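Local coordinates for hypothetical protein Atu2684 (Agrobacterium tumefaciens, PDB 2AXO), which is of unknown function but belongs to the DUF1223 family of the thioredoxin clan, which makes a thiol-disulfide redox role possible, at residues Leu148-Ser153 with Ala249-Ser254; Ile163-Gly168 with Ser215-Lys220; Ala172-Ala177 with Val236-Ala241. All coordinates share one frame; numbering follows the deposited sequence.

Contact 1: Leu148-Ser153 with Ala249-Ser254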
ATOM      1  N   LEU A 148     -20.781 -19.373   5.833  1.00 14.46           N
ATOM      2  CA  LEU A 148     -20.186 -20.351   4.933  1.00 14.79           C
ATOM      3  C   LEU A 148     -21.250 -21.403   4.583  1.00 16.43           C
ATOM      4  O   LEU A 148     -21.312 -22.468   5.197  1.00 18.59           O
ATOM      5  CB  LEU A 148     -18.980 -20.996   5.622  1.00 12.92           C
ATOM      6  CG  LEU A 148     -17.954 -19.973   6.137  1.00 10.02           C
ATOM      7  CD1 LEU A 148     -16.797 -20.687   6.817  1.00 10.49           C
ATOM      8  CD2 LEU A 148     -17.442 -19.131   4.967  1.00 11.14           C
ATOM      9  N   ASN A 149     -22.070 -21.093   3.582  1.00 16.34           N
ATOM     10  CA  ASN A 149     -23.168 -21.965   3.160  1.00 17.95           C
ATOM     11  C   ASN A 149     -22.821 -23.133   2.245  1.00 17.94           C
ATOM     12  O   ASN A 149     -23.613 -24.066   2.100  1.00 20.64           O
ATOM     13  CB  ASN A 149     -24.249 -21.123   2.487  1.00 21.10           C
ATOM     14  CG  ASN A 149     -24.906 -20.157   3.441  1.00 24.23           C
ATOM     15  OD1 ASN A 149     -25.516 -19.180   3.019  1.00 30.26           O
ATOM     16  ND2 ASN A 149     -24.800 -20.434   4.736  1.00 26.66           N
ATOM     17  N   VAL A 150     -21.650 -23.087   1.623  1.00 14.37           N
ATOM     18  CA  VAL A 150     -21.233 -24.157   0.723  1.00 12.72           C
ATOM     19  C   VAL A 150     -20.197 -25.038   1.399  1.00 13.38           C
ATOM     20  O   VAL A 150     -19.156 -24.558   1.843  1.00 14.31           O
ATOM     21  CB  VAL A 150     -20.619 -23.587  -0.570  1.00 12.91           C
ATOM     22  CG1 VAL A 150     -20.291 -24.716  -1.532  1.00 10.22           C
ATOM     23  CG2 VAL A 150     -21.576 -22.595  -1.210  1.00 14.73           C
ATOM     24  N   PRO A 151     -20.464 -26.351   1.483  1.00 12.72           N
ATOM     25  CA  PRO A 151     -19.501 -27.239   2.124  1.00 12.77           C
ATOM     26  C   PRO A 151     -18.204 -27.369   1.331  1.00 12.83           C
ATOM     27  O   PRO A 151     -18.218 -27.484   0.104  1.00 11.98           O
ATOM     28  CB  PRO A 151     -20.267 -28.560   2.234  1.00 14.72           C
ATOM     29  CG  PRO A 151     -21.193 -28.518   1.068  1.00 13.23           C
ATOM     30  CD  PRO A 151     -21.663 -27.087   1.043  1.00 13.55           C
ATOM     31  N   VAL A 152     -17.086 -27.310   2.048  1.00 11.01           N
ATOM     32  CA  VAL A 152     -15.765 -27.438   1.446  1.00 11.02           C
ATOM     33  C   VAL A 152     -14.974 -28.380   2.337  1.00  9.42           C
ATOM     34  O   VAL A 152     -14.935 -28.206   3.559  1.00 10.84           O
ATOM     35  CB  VAL A 152     -15.023 -26.077   1.366  1.00  9.57           C
ATOM     36  CG1 VAL A 152     -13.646 -26.281   0.743  1.00 11.70           C
ATOM     37  CG2 VAL A 152     -15.823 -25.086   0.535  1.00 13.25           C
ATOM     38  N   SER A 153     -14.367 -29.389   1.725  1.00 11.59           N
ATOM     39  CA  SER A 153     -13.572 -30.383   2.444  1.00 13.98           C
ATOM     40  C   SER A 153     -12.218 -30.513   1.764  1.00 12.74           C
ATOM     41  O   SER A 153     -12.109 -30.342   0.553  1.00 12.09           O
ATOM     42  CB  SER A 153     -14.258 -31.755   2.417  1.00 13.45           C
ATOM     43  OG  SER A 153     -15.542 -31.717   3.018  1.00 21.60           O
ATOM     44  N   ALA A 249     -17.333 -11.747  -1.143  1.00  9.34           N
ATOM     45  CA  ALA A 249     -17.808 -12.743  -0.184  1.00  7.12           C
ATOM     46  C   ALA A 249     -17.258 -14.153  -0.385  1.00  8.81           C
ATOM     47  O   ALA A 249     -17.206 -14.668  -1.497  1.00 10.26           O
ATOM     48  CB  ALA A 249     -19.338 -12.786  -0.194  1.00  9.84           C
ATOM     49  N   ILE A 250     -16.834 -14.760   0.718  1.00  8.80           N
ATOM     50  CA  ILE A 250     -16.324 -16.122   0.720  1.00  8.45           C
ATOM     51  C   ILE A 250     -17.523 -16.929   1.208  1.00 10.99           C
ATOM     52  O   ILE A 250     -18.007 -16.709   2.319  1.00  9.75           O
ATOM     53  CB  ILE A 250     -15.139 -16.262   1.698  1.00  7.64           C
ATOM     54  CG1 ILE A 250     -13.987 -15.375   1.224  1.00  6.74           C
ATOM     55  CG2 ILE A 250     -14.705 -17.722   1.800  1.00  4.41           C
ATOM     56  CD1 ILE A 250     -12.825 -15.264   2.202  1.00  8.58           C
ATOM     57  N   VAL A 251     -18.010 -17.844   0.374  1.00  9.93           N
ATOM     58  CA  VAL A 251     -19.200 -18.627   0.710  1.00 10.40           C
ATOM     59  C   VAL A 251     -18.929 -20.029   1.247  1.00 10.51           C
ATOM     60  O   VAL A 251     -19.859 -20.746   1.634  1.00 11.38           O
ATOM     61  CB  VAL A 251     -20.141 -18.734  -0.512  1.00 10.68           C
ATOM     62  CG1 VAL A 251     -20.543 -17.341  -0.979  1.00 13.11           C
ATOM     63  CG2 VAL A 251     -19.466 -19.492  -1.630  1.00 10.96           C
ATOM     64  N   GLY A 252     -17.656 -20.410   1.282  1.00  9.73           N
ATOM     65  CA  GLY A 252     -17.276 -21.720   1.782  1.00  9.27           C
ATOM     66  C   GLY A 252     -15.801 -21.691   2.108  1.00  8.45           C
ATOM     67  O   GLY A 252     -15.048 -20.942   1.484  1.00  8.71           O
ATOM     68  N   ALA A 253     -15.371 -22.487   3.082  1.00  9.32           N
ATOM     69  CA  ALA A 253     -13.962 -22.494   3.439  1.00 10.55           C
ATOM     70  C   ALA A 253     -13.561 -23.720   4.237  1.00 11.90           C
ATOM     71  O   ALA A 253     -14.381 -24.336   4.922  1.00 10.30           O
ATOM     72  CB  ALA A 253     -13.612 -21.233   4.221  1.00 11.80           C
ATOM     73  N   SER A 254     -12.281 -24.053   4.150  1.00 11.84           N
ATOM     74  CA  SER A 254     -11.744 -25.202   4.844  1.00 13.57           C
ATOM     75  C   SER A 254     -10.252 -25.038   5.055  1.00 13.01           C
ATOM     76  O   SER A 254      -9.579 -24.335   4.301  1.00 11.95           O
ATOM     77  CB  SER A 254     -12.003 -26.466   4.022  1.00 13.96           C
ATOM     78  OG  SER A 254     -11.320 -27.589   4.557  1.00 15.48           O
TER
HETATM   79  O   HOH W   1     -17.585 -24.096   3.982  1.00  9.45           O
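Val152 has CG1 anti to its backbone N (chi1 179°) and CG2 anti to its carbonyl carbon, and both branches meet the opposite segment. CG1 lies against Ser254 CB at 3.7 Å, while CG2 covers the peptide link between Gly252 and Ala253. Val150 has the same rotamer, which turns its CG2 to Val251 CG2, 3.8 Å away, with the two valines slanting across one another. Leu148 works through its two tips: CD2 rests on the carbonyl oxygen of Ile250, and CD1 reaches Ala253 CB at 4.1 Å.

Here the edge strand of the three-stranded sheet, 152-156, and the turn leading into it meet strand 247-257, an edge of the four-stranded sheet, so the contact closes one margin of the beta sandwich formed by the two layers. The backbones do not pair as a regular ladder. The single direct hydrogen bond runs from Val150 N to Val251 O (2.9 Å), fairly straight at 167° but with the donor tilted from the carbonyl plane. Strand 247-257 bends at Val251, where psi is -4°.

Beyond that bend a water bridges the segments, donating to Val150 O at 2.7 Å and accepting from Ala253 N at 2.9 Å. Gly252, lacking a side chain, allows Val150 O to come within 3.4 Å of its CA. Deeper in, Val150 and Val152 continue onto Leu238 and Val236 of strand 232-241, and Ala253 faces Val45 of strand 45-50. The hydroxyl of Ser254 is hydrogen-bonded to that of Ser154.

Contact 2: Ile163-Gly168 with Ser215-Lys220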
ATOM      1  N   ILE A 163      -9.643 -31.572  -2.882  1.00 14.89           N
ATOM      2  CA  ILE A 163     -10.558 -30.558  -2.383  1.00 14.60           C
ATOM      3  C   ILE A 163     -11.946 -30.878  -2.904  1.00 14.54           C
ATOM      4  O   ILE A 163     -12.155 -30.957  -4.114  1.00 15.48           O
ATOM      5  CB  ILE A 163     -10.178 -29.162  -2.882  1.00 14.72           C
ATOM      6  CG1 ILE A 163      -8.779 -28.798  -2.385  1.00 13.33           C
ATOM      7  CG2 ILE A 163     -11.217 -28.141  -2.418  1.00 13.77           C
ATOM      8  CD1 ILE A 163      -8.283 -27.457  -2.904  1.00 15.27           C
ATOM      9  N   ASP A 164     -12.881 -31.068  -1.984  1.00 15.46           N
ATOM     10  CA  ASP A 164     -14.265 -31.382  -2.321  1.00 17.44           C
ATOM     11  C   ASP A 164     -15.173 -30.191  -2.035  1.00 15.62           C
ATOM     12  O   ASP A 164     -15.214 -29.687  -0.910  1.00 15.73           O
ATOM     13  CB  ASP A 164     -14.738 -32.591  -1.510  1.00 19.51           C
ATOM     14  CG  ASP A 164     -14.714 -33.872  -2.311  1.00 24.61           C
ATOM     15  OD1 ASP A 164     -13.722 -34.112  -3.035  1.00 24.17           O
ATOM     16  OD2 ASP A 164     -15.687 -34.650  -2.209  1.00 28.27           O
ATOM     17  N   ILE A 165     -15.900 -29.751  -3.056  1.00 13.28           N
ATOM     18  CA  ILE A 165     -16.806 -28.616  -2.929  1.00 14.28           C
ATOM     19  C   ILE A 165     -18.243 -29.050  -3.188  1.00 13.84           C
ATOM     20  O   ILE A 165     -18.512 -29.798  -4.127  1.00 12.28           O
ATOM     21  CB  ILE A 165     -16.451 -27.516  -3.933  1.00 14.50           C
ATOM     22  CG1 ILE A 165     -14.953 -27.213  -3.852  1.00 14.53           C
ATOM     23  CG2 ILE A 165     -17.264 -26.263  -3.637  1.00 13.38           C
ATOM     24  CD1 ILE A 165     -14.484 -26.240  -4.885  1.00 15.61           C
ATOM     25  N   GLY A 166     -19.159 -28.570  -2.354  1.00 14.58           N
ATOM     26  CA  GLY A 166     -20.560 -28.923  -2.502  1.00 16.30           C
ATOM     27  C   GLY A 166     -21.341 -28.058  -3.472  1.00 16.80           C
ATOM     28  O   GLY A 166     -20.794 -27.162  -4.116  1.00 16.50           O
ATOM     29  N   ALA A 167     -22.639 -28.327  -3.564  1.00 17.79           N
ATOM     30  CA  ALA A 167     -23.521 -27.591  -4.462  1.00 18.53           C
ATOM     31  C   ALA A 167     -23.927 -26.222  -3.928  1.00 20.49           C
ATOM     32  O   ALA A 167     -24.010 -26.000  -2.715  1.00 21.62           O
ATOM     33  CB  ALA A 167     -24.772 -28.424  -4.758  1.00 19.69           C
ATOM     34  N   GLY A 168     -24.192 -25.308  -4.855  1.00 20.48           N
ATOM     35  CA  GLY A 168     -24.595 -23.964  -4.499  1.00 21.68           C
ATOM     36  C   GLY A 168     -25.025 -23.194  -5.731  1.00 21.85           C
ATOM     37  O   GLY A 168     -25.346 -23.789  -6.758  1.00 22.53           O
ATOM     38  N   SER A 215     -22.054 -26.173  -9.170  1.00 15.83           N
ATOM     39  CA  SER A 215     -22.070 -27.630  -9.231  1.00 16.98           C
ATOM     40  C   SER A 215     -21.043 -28.229  -8.274  1.00 16.84           C
ATOM     41  O   SER A 215     -19.989 -27.643  -8.037  1.00 17.68           O
ATOM     42  CB  SER A 215     -21.741 -28.109 -10.650  1.00 17.56           C
ATOM     43  OG  SER A 215     -22.597 -27.513 -11.608  1.00 19.57           O
ATOM     44  N   PRO A 216     -21.344 -29.402  -7.704  1.00 17.77           N
ATOM     45  CA  PRO A 216     -20.396 -30.037  -6.786  1.00 18.39           C
ATOM     46  C   PRO A 216     -19.138 -30.375  -7.589  1.00 18.33           C
ATOM     47  O   PRO A 216     -19.236 -30.783  -8.743  1.00 19.54           O
ATOM     48  CB  PRO A 216     -21.140 -31.293  -6.341  1.00 19.70           C
ATOM     49  CG  PRO A 216     -22.581 -30.866  -6.400  1.00 20.80           C
ATOM     50  CD  PRO A 216     -22.631 -30.122  -7.710  1.00 18.39           C
HETATM   51  N   MSE A 217     -17.966 -30.196  -6.999  1.00 18.57           N
HETATM   52  CA  MSE A 217     -16.751 -30.517  -7.728  1.00 18.88           C
HETATM   53  C   MSE A 217     -15.631 -30.995  -6.829  1.00 17.98           C
HETATM   54  O   MSE A 217     -15.640 -30.776  -5.617  1.00 15.83           O
HETATM   55  CB  MSE A 217     -16.290 -29.313  -8.569  1.00 22.78           C
HETATM   56  CG  MSE A 217     -15.722 -28.142  -7.776  1.00 24.36           C
HETATM   57 SE   MSE A 217     -15.076 -26.696  -8.920  1.00 27.93          SE
HETATM   58  CE  MSE A 217     -13.671 -27.629  -9.860  1.00 24.71           C
ATOM     59  N   THR A 218     -14.673 -31.674  -7.445  1.00 17.74           N
ATOM     60  CA  THR A 218     -13.522 -32.201  -6.741  1.00 18.18           C
ATOM     61  C   THR A 218     -12.300 -31.777  -7.536  1.00 18.42           C
ATOM     62  O   THR A 218     -12.210 -32.040  -8.737  1.00 18.29           O
ATOM     63  CB  THR A 218     -13.565 -33.741  -6.667  1.00 18.44           C
ATOM     64  OG1 THR A 218     -14.727 -34.148  -5.940  1.00 20.57           O
ATOM     65  CG2 THR A 218     -12.323 -34.280  -5.977  1.00 18.87           C
ATOM     66  N   VAL A 219     -11.369 -31.113  -6.861  1.00 17.61           N
ATOM     67  CA  VAL A 219     -10.146 -30.641  -7.494  1.00 18.84           C
ATOM     68  C   VAL A 219      -8.956 -31.397  -6.945  1.00 17.25           C
ATOM     69  O   VAL A 219      -8.747 -31.417  -5.741  1.00 18.46           O
ATOM     70  CB  VAL A 219      -9.899 -29.147  -7.214  1.00 19.57           C
ATOM     71  CG1 VAL A 219      -8.666 -28.686  -7.975  1.00 21.76           C
ATOM     72  CG2 VAL A 219     -11.109 -28.327  -7.603  1.00 20.08           C
ATOM     73  N   LYS A 220      -8.175 -32.013  -7.826  1.00 18.02           N
ATOM     74  CA  LYS A 220      -6.996 -32.755  -7.403  1.00 18.59           C
ATOM     75  C   LYS A 220      -5.734 -31.930  -7.659  1.00 19.05           C
ATOM     76  O   LYS A 220      -5.528 -31.423  -8.767  1.00 20.31           O
ATOM     77  CB  LYS A 220      -6.884 -34.072  -8.173  1.00 19.11           C
ATOM     78  CG  LYS A 220      -8.093 -34.982  -8.069  1.00 21.44           C
ATOM     79  CD  LYS A 220      -8.084 -35.781  -6.780  1.00 24.14           C
ATOM     80  CE  LYS A 220      -9.224 -36.791  -6.759  1.00 25.08           C
ATOM     81  NZ  LYS A 220      -9.166 -37.718  -7.923  1.00 25.02           N
TER
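Ile165 and the selenomethionine Met217 stand side by side on one face of an antiparallel pair, both pointing the same way. The touching is done by Ile165 CD1, which lies 3.7 Å from Met217 CG and a little farther from SE. Met217 CG sits between its own backbone N and carbonyl carbon (chi1 71°), and this brings it alongside the isoleucine. Next on the same face, Ile163 and Val219 are more loosely matched, their CB atoms 4.3 Å apart.

On the other face Asp164 and Thr218 also run side by side. Thr218 OG1 donates to Asp164 OD1 at 3.1 Å, coming from above the carboxylate plane, about 60° out of it. The methyl CG2 of the threonine lies close to the same oxygen.

Between the faces the backbone bonds are regular: Ile163 and Val219 exchange two, and so do Ile165 and Met217, the shortest being Ile165 N to Met217 O at 2.8 Å. The ladder joins the central strand of the three-stranded sheet, 161-165, to its edge strand 217-221. It ends where the chains leave the strands, and there Ala167 CB packs on Pro216 CG at 3.7 Å. The isoleucine face looks into the beta sandwich, where Ile165 meets Val174, Leu238 and Trp212; the Asp164 face is the outer one.

The two faces therefore differ in chemistry. The inner one is hydrocarbon and selenium, while on the outer one Asp164 OD1 lies close to Glu162 OE2, a like charge, and the proton donated by Thr218 would be expected to ease that repulsion.

Contact 3: Ala172-Ala177 with Val236-Ala241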
ATOM      1  N   ALA A 172     -17.580 -18.811  -8.293  1.00 14.65           N
ATOM      2  CA  ALA A 172     -16.553 -18.438  -7.336  1.00 15.61           C
ATOM      3  C   ALA A 172     -15.252 -19.127  -7.676  1.00 14.26           C
ATOM      4  O   ALA A 172     -15.247 -20.198  -8.280  1.00 17.57           O
ATOM      5  CB  ALA A 172     -16.992 -18.821  -5.922  1.00 11.95           C
ATOM      6  N   ASP A 173     -14.141 -18.513  -7.298  1.00 13.30           N
ATOM      7  CA  ASP A 173     -12.860 -19.131  -7.560  1.00 13.04           C
ATOM      8  C   ASP A 173     -12.529 -20.028  -6.396  1.00 11.86           C
ATOM      9  O   ASP A 173     -12.938 -19.772  -5.266  1.00 11.19           O
ATOM     10  CB  ASP A 173     -11.742 -18.094  -7.685  1.00 15.15           C
ATOM     11  CG  ASP A 173     -11.842 -17.272  -8.944  1.00 15.76           C
ATOM     12  OD1 ASP A 173     -12.199 -17.831  -9.997  1.00 18.39           O
ATOM     13  OD2 ASP A 173     -11.547 -16.064  -8.868  1.00 19.39           O
ATOM     14  N   VAL A 174     -11.805 -21.098  -6.682  1.00 11.20           N
ATOM     15  CA  VAL A 174     -11.364 -21.989  -5.634  1.00 11.04           C
ATOM     16  C   VAL A 174      -9.970 -21.456  -5.319  1.00 10.02           C
ATOM     17  O   VAL A 174      -9.018 -21.706  -6.055  1.00 10.07           O
ATOM     18  CB  VAL A 174     -11.286 -23.443  -6.127  1.00 13.26           C
ATOM     19  CG1 VAL A 174     -10.752 -24.339  -5.016  1.00 11.57           C
ATOM     20  CG2 VAL A 174     -12.674 -23.910  -6.561  1.00 11.66           C
ATOM     21  N   VAL A 175      -9.867 -20.693  -4.235  1.00  9.86           N
ATOM     22  CA  VAL A 175      -8.603 -20.082  -3.828  1.00 10.73           C
ATOM     23  C   VAL A 175      -7.902 -20.857  -2.711  1.00 10.34           C
ATOM     24  O   VAL A 175      -8.529 -21.246  -1.728  1.00 10.07           O
ATOM     25  CB  VAL A 175      -8.838 -18.626  -3.342  1.00 10.67           C
ATOM     26  CG1 VAL A 175      -7.514 -17.971  -2.949  1.00 12.07           C
ATOM     27  CG2 VAL A 175      -9.534 -17.821  -4.431  1.00 12.95           C
ATOM     28  N   VAL A 176      -6.602 -21.077  -2.866  1.00  8.75           N
ATOM     29  CA  VAL A 176      -5.835 -21.778  -1.845  1.00  9.36           C
ATOM     30  C   VAL A 176      -4.754 -20.852  -1.317  1.00  9.10           C
ATOM     31  O   VAL A 176      -3.938 -20.329  -2.083  1.00 11.27           O
ATOM     32  CB  VAL A 176      -5.160 -23.056  -2.387  1.00  8.50           C
ATOM     33  CG1 VAL A 176      -4.356 -23.732  -1.275  1.00 11.37           C
ATOM     34  CG2 VAL A 176      -6.207 -24.012  -2.932  1.00 10.48           C
ATOM     35  N   ALA A 177      -4.766 -20.647  -0.006  1.00  8.15           N
ATOM     36  CA  ALA A 177      -3.788 -19.798   0.653  1.00  8.03           C
ATOM     37  C   ALA A 177      -2.877 -20.711   1.462  1.00  8.77           C
ATOM     38  O   ALA A 177      -3.326 -21.408   2.378  1.00  8.26           O
ATOM     39  CB  ALA A 177      -4.484 -18.788   1.566  1.00  9.54           C
ATOM     40  N   VAL A 236      -8.660 -23.345   2.027  1.00  9.44           N
ATOM     41  CA  VAL A 236      -9.352 -23.328   0.747  1.00  8.69           C
ATOM     42  C   VAL A 236     -10.475 -22.327   0.935  1.00  8.30           C
ATOM     43  O   VAL A 236     -11.280 -22.457   1.856  1.00  6.79           O
ATOM     44  CB  VAL A 236      -9.966 -24.702   0.394  1.00  9.89           C
ATOM     45  CG1 VAL A 236     -10.808 -24.583  -0.877  1.00 12.31           C
ATOM     46  CG2 VAL A 236      -8.857 -25.737   0.190  1.00 10.28           C
ATOM     47  N   LEU A 237     -10.517 -21.318   0.078  1.00  8.23           N
ATOM     48  CA  LEU A 237     -11.540 -20.294   0.176  1.00  8.85           C
ATOM     49  C   LEU A 237     -12.369 -20.290  -1.101  1.00 10.70           C
ATOM     50  O   LEU A 237     -11.829 -20.086  -2.187  1.00 10.68           O
ATOM     51  CB  LEU A 237     -10.896 -18.916   0.375  1.00  5.38           C
ATOM     52  CG  LEU A 237      -9.907 -18.762   1.540  1.00  3.33           C
ATOM     53  CD1 LEU A 237      -9.296 -17.370   1.520  1.00  4.19           C
ATOM     54  CD2 LEU A 237     -10.616 -19.016   2.876  1.00  5.15           C
ATOM     55  N   LEU A 238     -13.671 -20.548  -0.983  1.00  9.71           N
ATOM     56  CA  LEU A 238     -14.532 -20.522  -2.166  1.00 10.09           C
ATOM     57  C   LEU A 238     -14.975 -19.067  -2.205  1.00 10.56           C
ATOM     58  O   LEU A 238     -15.958 -18.682  -1.567  1.00  9.00           O
ATOM     59  CB  LEU A 238     -15.733 -21.452  -1.990  1.00  9.42           C
ATOM     60  CG  LEU A 238     -16.618 -21.642  -3.233  1.00 11.07           C
ATOM     61  CD1 LEU A 238     -15.806 -22.230  -4.386  1.00 11.78           C
ATOM     62  CD2 LEU A 238     -17.771 -22.558  -2.874  1.00 11.21           C
ATOM     63  N   GLN A 239     -14.242 -18.266  -2.972  1.00  8.35           N
ATOM     64  CA  GLN A 239     -14.486 -16.837  -3.019  1.00  8.91           C
ATOM     65  C   GLN A 239     -15.055 -16.220  -4.288  1.00  9.27           C
ATOM     66  O   GLN A 239     -14.541 -16.417  -5.389  1.00 10.27           O
ATOM     67  CB  GLN A 239     -13.178 -16.132  -2.620  1.00 10.00           C
ATOM     68  CG  GLN A 239     -13.250 -14.623  -2.485  1.00 11.77           C
ATOM     69  CD  GLN A 239     -12.103 -14.060  -1.661  1.00 13.73           C
ATOM     70  OE1 GLN A 239     -10.962 -14.539  -1.734  1.00 12.52           O
ATOM     71  NE2 GLN A 239     -12.393 -13.024  -0.886  1.00  9.91           N
ATOM     72  N   THR A 240     -16.134 -15.465  -4.110  1.00  9.76           N
ATOM     73  CA  THR A 240     -16.780 -14.775  -5.215  1.00 10.17           C
ATOM     74  C   THR A 240     -16.001 -13.488  -5.464  1.00 11.99           C
ATOM     75  O   THR A 240     -15.134 -13.111  -4.677  1.00 11.36           O
ATOM     76  CB  THR A 240     -18.233 -14.395  -4.871  1.00  9.74           C
ATOM     77  OG1 THR A 240     -18.247 -13.441  -3.796  1.00 12.85           O
ATOM     78  CG2 THR A 240     -19.014 -15.625  -4.456  1.00 11.88           C
ATOM     79  N   ALA A 241     -16.324 -12.810  -6.558  1.00 14.46           N
ATOM     80  CA  ALA A 241     -15.662 -11.568  -6.915  1.00 17.10           C
ATOM     81  C   ALA A 241     -16.714 -10.571  -7.381  1.00 18.07           C
ATOM     82  O   ALA A 241     -17.814 -10.964  -7.783  1.00 19.08           O
ATOM     83  CB  ALA A 241     -14.653 -11.821  -8.020  1.00 14.95           C
TER
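Val175 and Leu237 form a hydrogen-bonded pair in the middle of two antiparallel strands, 172-186 and 232-241, the central strands of the four-stranded layer of a beta sandwich. Packing is tight around Val175. Leu237 N reaches Val175 O at 2.7 Å, in the carbonyl plane, and Val175 CB lies 3.5 Å from Leu237 O, which accepts the bond from Val175 N.

The sandwich-facing side is lined by aliphatic side chains. Val174 CG1 lies alongside Val236 CG1 at 4.1 Å, both valines pointing the same way, whereas Val174 and Leu238 slant across each other through CG2 and CD1. Ile163 and Ile165 of the other layer cover this row. On the reverse face Leu237 packs on Val45 and Glu47 of the thioredoxin-like part, and the buried amide of Gln239 is held by Arg100, Tyr104 and the carbonyl of Ala248.

The looser side is that of Asp173, Thr240 and Ala241, where the surface approaches. The side chain of Asp173 nears the opposite backbone only with CB, 4.0 Å from Gln239 O. Asp173 N still bonds to Gln239 O at 2.9 Å, but from 36° above the carbonyl plane.

Ala172 is the tight exception at this end, its CB 3.5 Å from Gln239 O. Leu238 CG, anti to its backbone N (chi1 -173°), lies 3.9 Å from Ala172 CB; on another flank of that methyl is Thr240 CG2, at 4.1 Å.

Overall arrangement
Contacts 2 and 3 belong to opposite layers of one beta sandwich, their centres about 12 Å apart, and face each other through their hydrocarbon sides: Ile165 CD1 meets Val174 CG2 at 3.4 Å, and Ile163 CD1 meets Val236 CG2 at 3.6 Å. Contact 1 joins the layers at one margin. Its 148-153 segment is linked to contact 2 by Ser153 O to Asp164 N (2.7 Å), a probable hydrogen bond, and its 249-254 segment to contact 3 by Ser254 O to Val236 N (2.6 Å), another probable one. The Cys54-Cys57 disulfide takes no part in any of the three; contacts 1 and 3 touch the thioredoxin-like region through strand 45-50.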